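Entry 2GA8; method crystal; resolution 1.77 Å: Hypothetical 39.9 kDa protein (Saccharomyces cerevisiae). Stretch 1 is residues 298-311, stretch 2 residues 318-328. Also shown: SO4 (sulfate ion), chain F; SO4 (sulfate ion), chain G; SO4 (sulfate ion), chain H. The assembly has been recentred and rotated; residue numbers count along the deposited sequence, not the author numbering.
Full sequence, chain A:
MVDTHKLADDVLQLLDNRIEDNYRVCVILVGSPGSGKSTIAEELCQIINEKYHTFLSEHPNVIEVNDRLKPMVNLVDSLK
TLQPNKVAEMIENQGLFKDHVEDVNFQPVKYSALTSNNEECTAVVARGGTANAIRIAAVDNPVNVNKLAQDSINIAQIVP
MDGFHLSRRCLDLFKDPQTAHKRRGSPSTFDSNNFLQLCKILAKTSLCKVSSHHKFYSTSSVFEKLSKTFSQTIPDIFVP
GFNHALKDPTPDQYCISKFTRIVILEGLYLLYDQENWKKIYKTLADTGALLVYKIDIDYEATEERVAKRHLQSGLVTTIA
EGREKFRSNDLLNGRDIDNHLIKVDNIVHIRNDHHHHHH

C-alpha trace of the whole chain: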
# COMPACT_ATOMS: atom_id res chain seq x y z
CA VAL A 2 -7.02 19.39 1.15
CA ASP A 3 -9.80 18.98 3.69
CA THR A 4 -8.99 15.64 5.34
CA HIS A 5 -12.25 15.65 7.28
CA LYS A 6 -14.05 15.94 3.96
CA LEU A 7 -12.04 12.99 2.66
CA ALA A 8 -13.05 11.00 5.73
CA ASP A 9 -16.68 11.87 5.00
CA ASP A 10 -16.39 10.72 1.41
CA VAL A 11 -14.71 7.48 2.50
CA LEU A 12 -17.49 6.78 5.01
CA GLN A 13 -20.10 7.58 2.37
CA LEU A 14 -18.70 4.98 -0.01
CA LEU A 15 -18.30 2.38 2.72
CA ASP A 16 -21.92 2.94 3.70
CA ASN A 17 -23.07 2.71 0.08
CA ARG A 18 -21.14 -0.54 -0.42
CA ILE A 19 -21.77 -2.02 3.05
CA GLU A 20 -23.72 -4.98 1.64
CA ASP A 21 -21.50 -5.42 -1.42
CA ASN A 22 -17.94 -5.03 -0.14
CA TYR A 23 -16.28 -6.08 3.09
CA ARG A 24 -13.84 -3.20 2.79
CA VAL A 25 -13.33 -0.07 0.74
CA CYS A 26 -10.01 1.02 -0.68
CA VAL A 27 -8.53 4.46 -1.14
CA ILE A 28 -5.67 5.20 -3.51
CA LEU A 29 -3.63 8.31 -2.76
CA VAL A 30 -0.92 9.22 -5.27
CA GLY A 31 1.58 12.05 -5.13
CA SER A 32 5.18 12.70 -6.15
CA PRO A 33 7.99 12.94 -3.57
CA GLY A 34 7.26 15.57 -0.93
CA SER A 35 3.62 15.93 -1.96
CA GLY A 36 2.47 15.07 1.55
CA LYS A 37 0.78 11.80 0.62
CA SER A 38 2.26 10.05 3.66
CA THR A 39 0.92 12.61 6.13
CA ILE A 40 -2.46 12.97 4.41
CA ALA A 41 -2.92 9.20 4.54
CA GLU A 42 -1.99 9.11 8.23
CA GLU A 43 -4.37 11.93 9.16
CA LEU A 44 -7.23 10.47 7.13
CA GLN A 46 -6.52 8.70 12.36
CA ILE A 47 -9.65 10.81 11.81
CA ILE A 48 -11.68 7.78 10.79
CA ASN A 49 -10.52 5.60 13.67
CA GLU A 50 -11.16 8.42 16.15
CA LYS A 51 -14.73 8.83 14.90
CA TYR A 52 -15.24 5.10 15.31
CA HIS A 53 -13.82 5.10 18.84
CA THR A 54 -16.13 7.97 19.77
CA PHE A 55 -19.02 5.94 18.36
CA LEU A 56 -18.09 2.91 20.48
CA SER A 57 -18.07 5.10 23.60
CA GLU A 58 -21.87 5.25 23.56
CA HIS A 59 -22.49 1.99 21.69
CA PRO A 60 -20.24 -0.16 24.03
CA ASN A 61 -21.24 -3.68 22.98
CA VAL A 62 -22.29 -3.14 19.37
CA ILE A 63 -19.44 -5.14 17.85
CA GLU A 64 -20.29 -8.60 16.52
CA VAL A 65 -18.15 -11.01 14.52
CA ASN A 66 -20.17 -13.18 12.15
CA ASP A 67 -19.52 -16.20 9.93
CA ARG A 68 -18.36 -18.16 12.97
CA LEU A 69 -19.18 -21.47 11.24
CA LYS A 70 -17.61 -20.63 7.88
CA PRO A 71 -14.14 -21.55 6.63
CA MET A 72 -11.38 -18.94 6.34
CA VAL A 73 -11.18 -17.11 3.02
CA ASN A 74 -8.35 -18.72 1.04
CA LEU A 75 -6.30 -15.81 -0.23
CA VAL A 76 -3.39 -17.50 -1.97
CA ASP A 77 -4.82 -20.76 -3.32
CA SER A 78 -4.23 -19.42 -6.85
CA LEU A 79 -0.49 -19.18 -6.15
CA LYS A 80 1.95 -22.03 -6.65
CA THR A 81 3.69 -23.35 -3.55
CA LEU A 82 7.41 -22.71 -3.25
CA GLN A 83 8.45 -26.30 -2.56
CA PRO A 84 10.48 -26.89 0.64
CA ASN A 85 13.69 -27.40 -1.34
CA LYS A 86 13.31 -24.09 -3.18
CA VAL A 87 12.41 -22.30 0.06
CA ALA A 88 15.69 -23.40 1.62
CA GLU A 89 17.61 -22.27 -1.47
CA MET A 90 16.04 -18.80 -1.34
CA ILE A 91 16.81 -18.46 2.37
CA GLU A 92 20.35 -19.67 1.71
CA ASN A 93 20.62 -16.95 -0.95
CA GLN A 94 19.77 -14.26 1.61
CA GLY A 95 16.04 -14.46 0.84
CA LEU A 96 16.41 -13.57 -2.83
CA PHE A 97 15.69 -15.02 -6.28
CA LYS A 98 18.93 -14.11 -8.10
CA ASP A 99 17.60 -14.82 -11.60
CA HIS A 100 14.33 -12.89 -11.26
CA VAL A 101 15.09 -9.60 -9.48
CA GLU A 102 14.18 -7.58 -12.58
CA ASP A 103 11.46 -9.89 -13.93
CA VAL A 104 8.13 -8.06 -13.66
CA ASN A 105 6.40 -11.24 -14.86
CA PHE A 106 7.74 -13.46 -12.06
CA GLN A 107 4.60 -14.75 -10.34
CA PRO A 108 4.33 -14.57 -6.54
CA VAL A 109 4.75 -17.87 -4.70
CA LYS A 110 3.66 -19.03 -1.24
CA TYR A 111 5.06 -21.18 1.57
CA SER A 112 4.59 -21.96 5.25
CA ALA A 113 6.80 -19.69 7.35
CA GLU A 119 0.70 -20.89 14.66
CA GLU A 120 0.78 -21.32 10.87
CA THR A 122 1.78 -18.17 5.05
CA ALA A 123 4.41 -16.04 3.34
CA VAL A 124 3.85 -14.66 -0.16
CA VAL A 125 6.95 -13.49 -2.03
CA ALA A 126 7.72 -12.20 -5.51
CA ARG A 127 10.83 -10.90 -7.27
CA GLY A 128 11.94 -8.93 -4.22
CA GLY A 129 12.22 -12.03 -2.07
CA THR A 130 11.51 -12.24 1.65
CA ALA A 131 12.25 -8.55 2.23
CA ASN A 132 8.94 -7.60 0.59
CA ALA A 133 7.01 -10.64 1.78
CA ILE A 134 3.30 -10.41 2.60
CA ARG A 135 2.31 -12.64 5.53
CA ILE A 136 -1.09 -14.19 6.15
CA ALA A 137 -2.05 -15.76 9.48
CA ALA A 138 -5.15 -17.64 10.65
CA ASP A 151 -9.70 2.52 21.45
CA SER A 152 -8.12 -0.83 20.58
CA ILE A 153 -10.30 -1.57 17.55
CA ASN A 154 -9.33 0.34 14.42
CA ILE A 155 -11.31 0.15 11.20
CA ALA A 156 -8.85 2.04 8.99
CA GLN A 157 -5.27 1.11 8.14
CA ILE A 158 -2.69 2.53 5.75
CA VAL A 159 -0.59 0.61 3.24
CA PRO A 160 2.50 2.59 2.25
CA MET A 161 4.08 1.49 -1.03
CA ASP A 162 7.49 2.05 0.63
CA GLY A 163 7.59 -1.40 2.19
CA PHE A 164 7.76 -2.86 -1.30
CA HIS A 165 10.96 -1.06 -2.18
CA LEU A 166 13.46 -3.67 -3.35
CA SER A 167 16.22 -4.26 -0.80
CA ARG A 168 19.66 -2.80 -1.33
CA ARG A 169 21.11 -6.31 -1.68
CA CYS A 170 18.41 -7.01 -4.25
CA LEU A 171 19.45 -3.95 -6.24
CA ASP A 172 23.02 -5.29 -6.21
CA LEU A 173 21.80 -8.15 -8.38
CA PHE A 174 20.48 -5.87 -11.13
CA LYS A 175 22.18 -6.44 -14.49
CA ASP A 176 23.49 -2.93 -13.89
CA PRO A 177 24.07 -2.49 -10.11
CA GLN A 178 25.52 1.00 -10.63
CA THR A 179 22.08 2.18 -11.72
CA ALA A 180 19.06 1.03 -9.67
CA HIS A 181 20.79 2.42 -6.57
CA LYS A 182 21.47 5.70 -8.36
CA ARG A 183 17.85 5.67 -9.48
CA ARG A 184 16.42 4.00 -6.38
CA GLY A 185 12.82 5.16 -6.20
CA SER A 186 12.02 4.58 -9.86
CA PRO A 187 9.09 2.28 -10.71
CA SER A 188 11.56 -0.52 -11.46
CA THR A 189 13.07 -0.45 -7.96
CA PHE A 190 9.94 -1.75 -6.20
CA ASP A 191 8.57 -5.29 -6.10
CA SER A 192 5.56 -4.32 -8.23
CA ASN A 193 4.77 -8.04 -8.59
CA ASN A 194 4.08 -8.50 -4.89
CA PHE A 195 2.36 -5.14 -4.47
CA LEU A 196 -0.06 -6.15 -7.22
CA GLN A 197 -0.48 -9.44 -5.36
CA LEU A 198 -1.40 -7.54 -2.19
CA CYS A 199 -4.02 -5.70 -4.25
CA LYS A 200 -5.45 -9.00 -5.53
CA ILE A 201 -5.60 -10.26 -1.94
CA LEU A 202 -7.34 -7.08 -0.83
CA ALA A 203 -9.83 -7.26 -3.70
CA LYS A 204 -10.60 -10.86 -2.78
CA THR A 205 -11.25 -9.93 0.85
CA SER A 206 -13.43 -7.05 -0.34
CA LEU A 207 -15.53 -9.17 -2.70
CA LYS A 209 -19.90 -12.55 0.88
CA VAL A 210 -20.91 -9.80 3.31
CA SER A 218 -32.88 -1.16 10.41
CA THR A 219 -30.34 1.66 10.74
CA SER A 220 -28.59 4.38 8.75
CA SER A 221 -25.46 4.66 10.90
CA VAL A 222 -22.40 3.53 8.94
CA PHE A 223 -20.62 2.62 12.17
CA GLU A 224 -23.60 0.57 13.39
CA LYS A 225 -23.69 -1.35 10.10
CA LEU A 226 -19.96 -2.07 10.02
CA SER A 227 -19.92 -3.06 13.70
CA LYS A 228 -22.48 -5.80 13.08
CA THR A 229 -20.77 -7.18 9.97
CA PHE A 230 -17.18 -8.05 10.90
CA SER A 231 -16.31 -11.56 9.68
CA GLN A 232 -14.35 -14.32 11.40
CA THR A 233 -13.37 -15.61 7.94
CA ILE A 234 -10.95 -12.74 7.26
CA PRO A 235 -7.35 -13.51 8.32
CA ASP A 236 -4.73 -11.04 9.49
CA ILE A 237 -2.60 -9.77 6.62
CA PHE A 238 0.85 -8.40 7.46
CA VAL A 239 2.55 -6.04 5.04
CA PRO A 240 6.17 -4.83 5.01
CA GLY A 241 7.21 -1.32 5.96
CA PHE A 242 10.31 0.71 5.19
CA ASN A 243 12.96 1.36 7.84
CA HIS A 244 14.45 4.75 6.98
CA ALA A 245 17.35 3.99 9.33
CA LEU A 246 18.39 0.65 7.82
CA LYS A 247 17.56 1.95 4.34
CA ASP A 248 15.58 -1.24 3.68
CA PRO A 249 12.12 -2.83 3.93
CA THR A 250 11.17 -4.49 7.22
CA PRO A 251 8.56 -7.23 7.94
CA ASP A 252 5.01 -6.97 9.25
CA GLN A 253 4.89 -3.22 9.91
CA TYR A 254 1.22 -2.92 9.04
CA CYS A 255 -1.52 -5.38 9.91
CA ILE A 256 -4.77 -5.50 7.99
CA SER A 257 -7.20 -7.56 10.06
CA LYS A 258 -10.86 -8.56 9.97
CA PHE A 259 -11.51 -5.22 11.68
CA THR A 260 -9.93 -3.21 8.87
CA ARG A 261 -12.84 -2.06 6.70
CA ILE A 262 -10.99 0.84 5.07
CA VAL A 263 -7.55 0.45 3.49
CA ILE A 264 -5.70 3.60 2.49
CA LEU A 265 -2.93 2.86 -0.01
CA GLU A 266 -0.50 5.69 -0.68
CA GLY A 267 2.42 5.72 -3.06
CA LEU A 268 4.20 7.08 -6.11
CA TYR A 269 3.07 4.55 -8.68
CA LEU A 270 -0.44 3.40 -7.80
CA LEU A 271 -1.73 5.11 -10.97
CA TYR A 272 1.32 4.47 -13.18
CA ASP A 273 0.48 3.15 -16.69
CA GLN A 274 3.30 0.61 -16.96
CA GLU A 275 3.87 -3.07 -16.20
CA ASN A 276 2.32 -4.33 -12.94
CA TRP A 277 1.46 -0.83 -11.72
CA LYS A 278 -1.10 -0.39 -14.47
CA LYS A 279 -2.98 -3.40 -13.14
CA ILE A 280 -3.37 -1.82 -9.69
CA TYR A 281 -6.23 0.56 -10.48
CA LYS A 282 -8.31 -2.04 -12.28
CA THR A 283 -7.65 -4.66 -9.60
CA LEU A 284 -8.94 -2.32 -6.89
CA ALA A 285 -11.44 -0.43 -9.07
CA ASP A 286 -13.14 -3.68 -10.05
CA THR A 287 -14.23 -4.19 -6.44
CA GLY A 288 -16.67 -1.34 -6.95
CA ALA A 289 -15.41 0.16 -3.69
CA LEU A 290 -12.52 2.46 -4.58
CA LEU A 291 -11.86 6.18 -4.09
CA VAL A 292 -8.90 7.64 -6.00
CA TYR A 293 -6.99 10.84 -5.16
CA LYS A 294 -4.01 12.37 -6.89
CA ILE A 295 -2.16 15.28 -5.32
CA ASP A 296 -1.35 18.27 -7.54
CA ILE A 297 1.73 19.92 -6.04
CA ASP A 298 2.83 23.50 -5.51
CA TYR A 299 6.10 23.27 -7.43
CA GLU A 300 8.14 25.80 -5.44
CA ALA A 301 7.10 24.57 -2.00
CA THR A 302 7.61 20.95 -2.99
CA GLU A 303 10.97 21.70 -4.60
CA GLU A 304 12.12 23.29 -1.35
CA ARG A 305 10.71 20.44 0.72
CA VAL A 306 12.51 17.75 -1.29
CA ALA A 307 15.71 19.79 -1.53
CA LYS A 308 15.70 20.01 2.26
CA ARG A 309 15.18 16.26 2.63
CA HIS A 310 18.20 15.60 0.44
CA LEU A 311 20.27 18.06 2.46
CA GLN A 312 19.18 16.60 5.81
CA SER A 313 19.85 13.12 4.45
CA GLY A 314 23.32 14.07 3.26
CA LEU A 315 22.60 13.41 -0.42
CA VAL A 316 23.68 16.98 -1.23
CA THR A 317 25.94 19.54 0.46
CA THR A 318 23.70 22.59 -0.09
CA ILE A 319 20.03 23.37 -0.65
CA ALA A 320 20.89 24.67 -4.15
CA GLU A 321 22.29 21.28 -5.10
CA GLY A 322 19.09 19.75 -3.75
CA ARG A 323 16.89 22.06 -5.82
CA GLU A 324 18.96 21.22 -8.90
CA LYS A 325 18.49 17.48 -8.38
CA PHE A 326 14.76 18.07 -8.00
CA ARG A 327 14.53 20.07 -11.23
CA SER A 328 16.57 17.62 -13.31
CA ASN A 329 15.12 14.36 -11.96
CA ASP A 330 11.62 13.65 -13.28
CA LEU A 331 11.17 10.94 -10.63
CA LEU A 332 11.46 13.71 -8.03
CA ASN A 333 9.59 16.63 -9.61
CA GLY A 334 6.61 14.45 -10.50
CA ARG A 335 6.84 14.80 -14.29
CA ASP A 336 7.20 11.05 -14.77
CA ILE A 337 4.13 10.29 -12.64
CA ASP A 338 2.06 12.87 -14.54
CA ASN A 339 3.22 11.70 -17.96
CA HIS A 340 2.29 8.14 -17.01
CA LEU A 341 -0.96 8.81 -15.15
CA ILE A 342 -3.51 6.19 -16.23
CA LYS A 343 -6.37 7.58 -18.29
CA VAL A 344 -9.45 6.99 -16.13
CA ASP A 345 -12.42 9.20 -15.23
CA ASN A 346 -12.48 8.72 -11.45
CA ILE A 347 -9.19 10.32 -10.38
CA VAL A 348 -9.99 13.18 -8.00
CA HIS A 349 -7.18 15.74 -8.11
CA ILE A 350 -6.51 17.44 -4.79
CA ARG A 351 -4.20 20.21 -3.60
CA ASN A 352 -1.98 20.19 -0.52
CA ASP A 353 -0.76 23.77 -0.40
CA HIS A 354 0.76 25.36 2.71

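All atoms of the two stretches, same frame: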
# COMPACT_ATOMS: atom_id res chain seq x y z
N ASP A 298 2.45 22.10 -5.39
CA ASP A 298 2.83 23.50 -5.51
C ASP A 298 4.31 23.28 -5.79
O ASP A 298 5.06 22.86 -4.91
CB ASP A 298 2.65 24.22 -4.17
CG ASP A 298 3.21 25.63 -4.17
OD1 ASP A 298 4.40 25.80 -4.53
OD2 ASP A 298 2.47 26.56 -3.81
N TYR A 299 4.72 23.51 -7.03
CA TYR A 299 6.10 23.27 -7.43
C TYR A 299 7.17 23.84 -6.49
O TYR A 299 7.99 23.09 -5.96
CB TYR A 299 6.36 23.81 -8.84
CG TYR A 299 7.60 23.25 -9.48
CD1 TYR A 299 7.57 22.02 -10.13
CD2 TYR A 299 8.82 23.93 -9.42
CE1 TYR A 299 8.70 21.48 -10.72
CE2 TYR A 299 9.97 23.39 -10.00
CZ TYR A 299 9.90 22.17 -10.66
OH TYR A 299 11.02 21.65 -11.27
N GLU A 300 7.16 25.15 -6.30
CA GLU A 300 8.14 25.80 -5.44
C GLU A 300 8.25 25.23 -4.03
O GLU A 300 9.35 24.93 -3.56
CB GLU A 300 7.87 27.30 -5.37
CG GLU A 300 8.48 28.09 -6.52
CD GLU A 300 10.00 28.13 -6.46
OE1 GLU A 300 10.62 28.73 -7.36
OE2 GLU A 300 10.57 27.57 -5.50
N ALA A 301 7.11 25.09 -3.36
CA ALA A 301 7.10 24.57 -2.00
C ALA A 301 7.58 23.12 -1.95
O ALA A 301 8.26 22.72 -1.01
CB ALA A 301 5.70 24.68 -1.41
N THR A 302 7.21 22.34 -2.95
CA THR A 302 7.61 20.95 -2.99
C THR A 302 9.10 20.85 -3.32
O THR A 302 9.81 20.01 -2.76
CB THR A 302 6.79 20.17 -4.02
OG1 THR A 302 5.40 20.30 -3.71
CG2 THR A 302 7.18 18.69 -3.98
N GLU A 303 9.56 21.70 -4.22
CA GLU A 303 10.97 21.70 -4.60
C GLU A 303 11.81 21.96 -3.36
O GLU A 303 12.82 21.29 -3.12
CB GLU A 303 11.23 22.80 -5.62
CG GLU A 303 12.67 22.88 -6.07
CD GLU A 303 12.92 24.08 -6.96
OE1 GLU A 303 12.89 25.21 -6.45
OE2 GLU A 303 13.12 23.88 -8.18
N GLU A 304 11.39 22.94 -2.56
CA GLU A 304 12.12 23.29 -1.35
C GLU A 304 12.07 22.15 -0.34
O GLU A 304 13.07 21.82 0.29
CB GLU A 304 11.53 24.54 -0.70
CG GLU A 304 12.26 24.96 0.57
CD GLU A 304 11.54 26.04 1.34
OE1 GLU A 304 10.42 25.78 1.82
OE2 GLU A 304 12.09 27.15 1.46
N ARG A 305 10.89 21.54 -0.21
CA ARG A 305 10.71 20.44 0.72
C ARG A 305 11.62 19.26 0.40
O ARG A 305 12.29 18.72 1.29
CB ARG A 305 9.24 19.99 0.71
CG ARG A 305 8.89 18.93 1.74
CD ARG A 305 7.38 18.69 1.83
NE ARG A 305 6.65 19.86 2.31
CZ ARG A 305 6.22 20.85 1.54
NH1 ARG A 305 6.43 20.82 0.23
NH2 ARG A 305 5.58 21.88 2.08
N VAL A 306 11.67 18.87 -0.87
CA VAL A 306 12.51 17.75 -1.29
C VAL A 306 13.99 18.12 -1.21
O VAL A 306 14.82 17.31 -0.81
CB VAL A 306 12.16 17.30 -2.73
CG1 VAL A 306 13.13 16.24 -3.21
CG2 VAL A 306 10.74 16.74 -2.75
N ALA A 307 14.32 19.35 -1.59
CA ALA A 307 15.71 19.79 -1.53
C ALA A 307 16.19 19.67 -0.09
O ALA A 307 17.30 19.19 0.17
CB ALA A 307 15.83 21.22 -2.01
N LYS A 308 15.35 20.09 0.85
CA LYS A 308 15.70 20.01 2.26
C LYS A 308 15.89 18.57 2.73
O LYS A 308 16.78 18.29 3.53
CB LYS A 308 14.63 20.68 3.12
CG LYS A 308 14.60 22.18 3.05
CD LYS A 308 13.62 22.71 4.09
CE LYS A 308 13.59 24.22 4.15
NZ LYS A 308 12.61 24.66 5.18
N ARG A 309 15.05 17.66 2.24
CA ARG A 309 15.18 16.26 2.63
C ARG A 309 16.53 15.72 2.18
O ARG A 309 17.20 14.99 2.92
CB ARG A 309 14.07 15.42 2.02
CG ARG A 309 12.70 15.70 2.59
CD ARG A 309 11.67 14.75 2.01
NE ARG A 309 10.33 15.02 2.51
CZ ARG A 309 9.25 14.36 2.13
NH1 ARG A 309 9.34 13.39 1.23
NH2 ARG A 309 8.07 14.68 2.65
N HIS A 310 16.93 16.06 0.96
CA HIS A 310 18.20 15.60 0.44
C HIS A 310 19.36 16.17 1.24
O HIS A 310 20.36 15.49 1.45
CB HIS A 310 18.35 15.99 -1.03
CG HIS A 310 17.55 15.15 -1.97
ND1 HIS A 310 16.18 15.01 -1.85
CD2 HIS A 310 17.92 14.39 -3.02
CE1 HIS A 310 15.74 14.20 -2.80
NE2 HIS A 310 16.78 13.80 -3.52
N LEU A 311 19.22 17.42 1.67
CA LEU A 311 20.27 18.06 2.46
C LEU A 311 20.36 17.41 3.84
O LEU A 311 21.45 17.09 4.31
CB LEU A 311 19.98 19.56 2.62
CG LEU A 311 21.00 20.37 3.42
CD1 LEU A 311 22.36 20.29 2.74
CD2 LEU A 311 20.54 21.82 3.53
N THR A 318 24.41 21.32 -0.23
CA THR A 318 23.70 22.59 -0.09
C THR A 318 22.28 22.48 -0.63
O THR A 318 21.99 21.60 -1.44
CB THR A 318 24.39 23.73 -0.88
OG1 THR A 318 24.26 23.48 -2.29
CG2 THR A 318 25.86 23.83 -0.51
N ILE A 319 21.41 23.38 -0.19
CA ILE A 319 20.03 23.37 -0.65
C ILE A 319 19.96 23.60 -2.17
O ILE A 319 19.10 23.04 -2.84
CB ILE A 319 19.17 24.44 0.08
CG1 ILE A 319 17.69 24.24 -0.24
CG2 ILE A 319 19.60 25.84 -0.32
CD1 ILE A 319 17.09 23.04 0.45
N ALA A 320 20.88 24.40 -2.71
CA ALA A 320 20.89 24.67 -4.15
C ALA A 320 21.08 23.38 -4.93
O ALA A 320 20.40 23.13 -5.94
CB ALA A 320 22.00 25.66 -4.49
N GLU A 321 22.01 22.55 -4.46
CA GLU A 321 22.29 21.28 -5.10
C GLU A 321 21.05 20.39 -5.02
O GLU A 321 20.77 19.61 -5.94
CB GLU A 321 23.48 20.61 -4.42
CG GLU A 321 24.81 21.27 -4.78
CD GLU A 321 25.95 20.89 -3.86
OE1 GLU A 321 25.85 19.85 -3.17
OE2 GLU A 321 26.95 21.63 -3.83
N GLY A 322 20.30 20.52 -3.92
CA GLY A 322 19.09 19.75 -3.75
C GLY A 322 18.01 20.20 -4.72
O GLY A 322 17.28 19.37 -5.28
N ARG A 323 17.88 21.51 -4.91
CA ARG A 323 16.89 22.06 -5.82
C ARG A 323 17.22 21.63 -7.25
O ARG A 323 16.33 21.31 -8.04
CB ARG A 323 16.87 23.60 -5.75
CG ARG A 323 16.38 24.18 -4.42
CD ARG A 323 16.51 25.71 -4.41
NE ARG A 323 16.11 26.31 -3.13
CZ ARG A 323 14.86 26.40 -2.70
NH1 ARG A 323 13.86 25.92 -3.43
NH2 ARG A 323 14.60 26.97 -1.53
N GLU A 324 18.51 21.61 -7.57
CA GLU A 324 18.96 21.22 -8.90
C GLU A 324 18.60 19.77 -9.19
O GLU A 324 18.13 19.44 -10.28
CB GLU A 324 20.48 21.40 -9.03
CG GLU A 324 21.07 20.81 -10.31
CD GLU A 324 20.50 21.43 -11.57
OE1 GLU A 324 20.69 22.64 -11.78
OE2 GLU A 324 19.85 20.70 -12.36
N LYS A 325 18.81 18.89 -8.21
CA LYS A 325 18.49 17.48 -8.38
C LYS A 325 16.99 17.32 -8.60
O LYS A 325 16.55 16.49 -9.40
CB LYS A 325 18.92 16.68 -7.15
CG LYS A 325 18.57 15.20 -7.24
CD LYS A 325 19.07 14.41 -6.05
CE LYS A 325 18.67 12.94 -6.17
NZ LYS A 325 19.15 12.13 -5.03
N PHE A 326 16.21 18.12 -7.88
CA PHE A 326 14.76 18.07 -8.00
C PHE A 326 14.34 18.47 -9.42
O PHE A 326 13.54 17.78 -10.06
CB PHE A 326 14.12 19.04 -7.00
CG PHE A 326 12.62 19.04 -7.03
CD1 PHE A 326 11.89 18.07 -6.34
CD2 PHE A 326 11.93 20.04 -7.72
CE1 PHE A 326 10.50 18.09 -6.35
CE2 PHE A 326 10.54 20.07 -7.73
CZ PHE A 326 9.82 19.10 -7.04
N ARG A 327 14.87 19.58 -9.90
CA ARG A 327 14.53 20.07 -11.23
C ARG A 327 14.93 19.15 -12.37
O ARG A 327 14.19 19.03 -13.36
CB ARG A 327 15.16 21.45 -11.46
CG ARG A 327 14.71 22.52 -10.48
CD ARG A 327 15.16 23.90 -10.96
NE ARG A 327 16.61 23.96 -11.17
CZ ARG A 327 17.47 24.47 -10.29
NH1 ARG A 327 17.03 24.97 -9.14
NH2 ARG A 327 18.77 24.48 -10.56
N SER A 328 16.08 18.50 -12.25
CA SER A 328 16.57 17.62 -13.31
C SER A 328 16.10 16.17 -13.25
O SER A 328 16.22 15.45 -14.24
CB SER A 328 18.10 17.65 -13.34
OG SER A 328 18.65 17.12 -12.15
S SO4 F . 8.84 16.75 5.37
O1 SO4 F . 9.98 16.89 4.45
O2 SO4 F . 9.07 15.60 6.27
O3 SO4 F . 8.69 17.98 6.16
O4 SO4 F . 7.60 16.51 4.60
S SO4 G . 5.56 12.44 0.64
O1 SO4 G . 6.94 12.09 0.23
O2 SO4 G . 5.03 11.40 1.53
O3 SO4 G . 5.56 13.75 1.31
O4 SO4 G . 4.71 12.54 -0.57
S SO4 H . 18.78 27.96 -7.53
O1 SO4 H . 20.20 27.69 -7.87
O2 SO4 H . 18.12 26.70 -7.14
O3 SO4 H . 18.72 28.91 -6.41
O4 SO4 H . 18.10 28.53 -8.71

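Two helices, 299-311 and 319-328, cross with their N-to-C directions 120° apart and their axes 7.8 Å apart at closest approach. Small residues allow the close approach: the CA atoms of Ala-307 and Gly-322 lie 4.0 Å apart, and a CB on Gly-322 would sit 2.9 Å from Ala-307 O, a clash. Beside this close point Ile-319 bends its end inward, bringing CD1 to 3.3 Å from Ala-307 CB.

Apolar packing centres on Phe-326, a knob among Tyr-299, Thr-302, Glu-303 and Val-306. Glu-303 lies over one ring face, its CA 3.6 Å from the centroid of the Phe-326 ring in a CH-pi contact. The ring edge meets the face of Tyr-299, with centroids 5.3 Å apart and planes at 64°, while Val-306 CB packs 3.7 Å from Phe-326 CD1.

Charge is gathered around a second knob, Arg-323, seated among Glu-300, Glu-303, Glu-304 and Ala-307. Arg-323 NH1 donates to Glu-303 OE1 at 3.3 Å, a hydrogen-bonded salt bridge near the guanidinium plane; Arg-323 NH2 makes a long one to Glu-304 OE2 at 3.9 Å. Glu-300 OE2, 4.2 Å from Arg-323 NH1, lies well out of that plane and contributes charge alone.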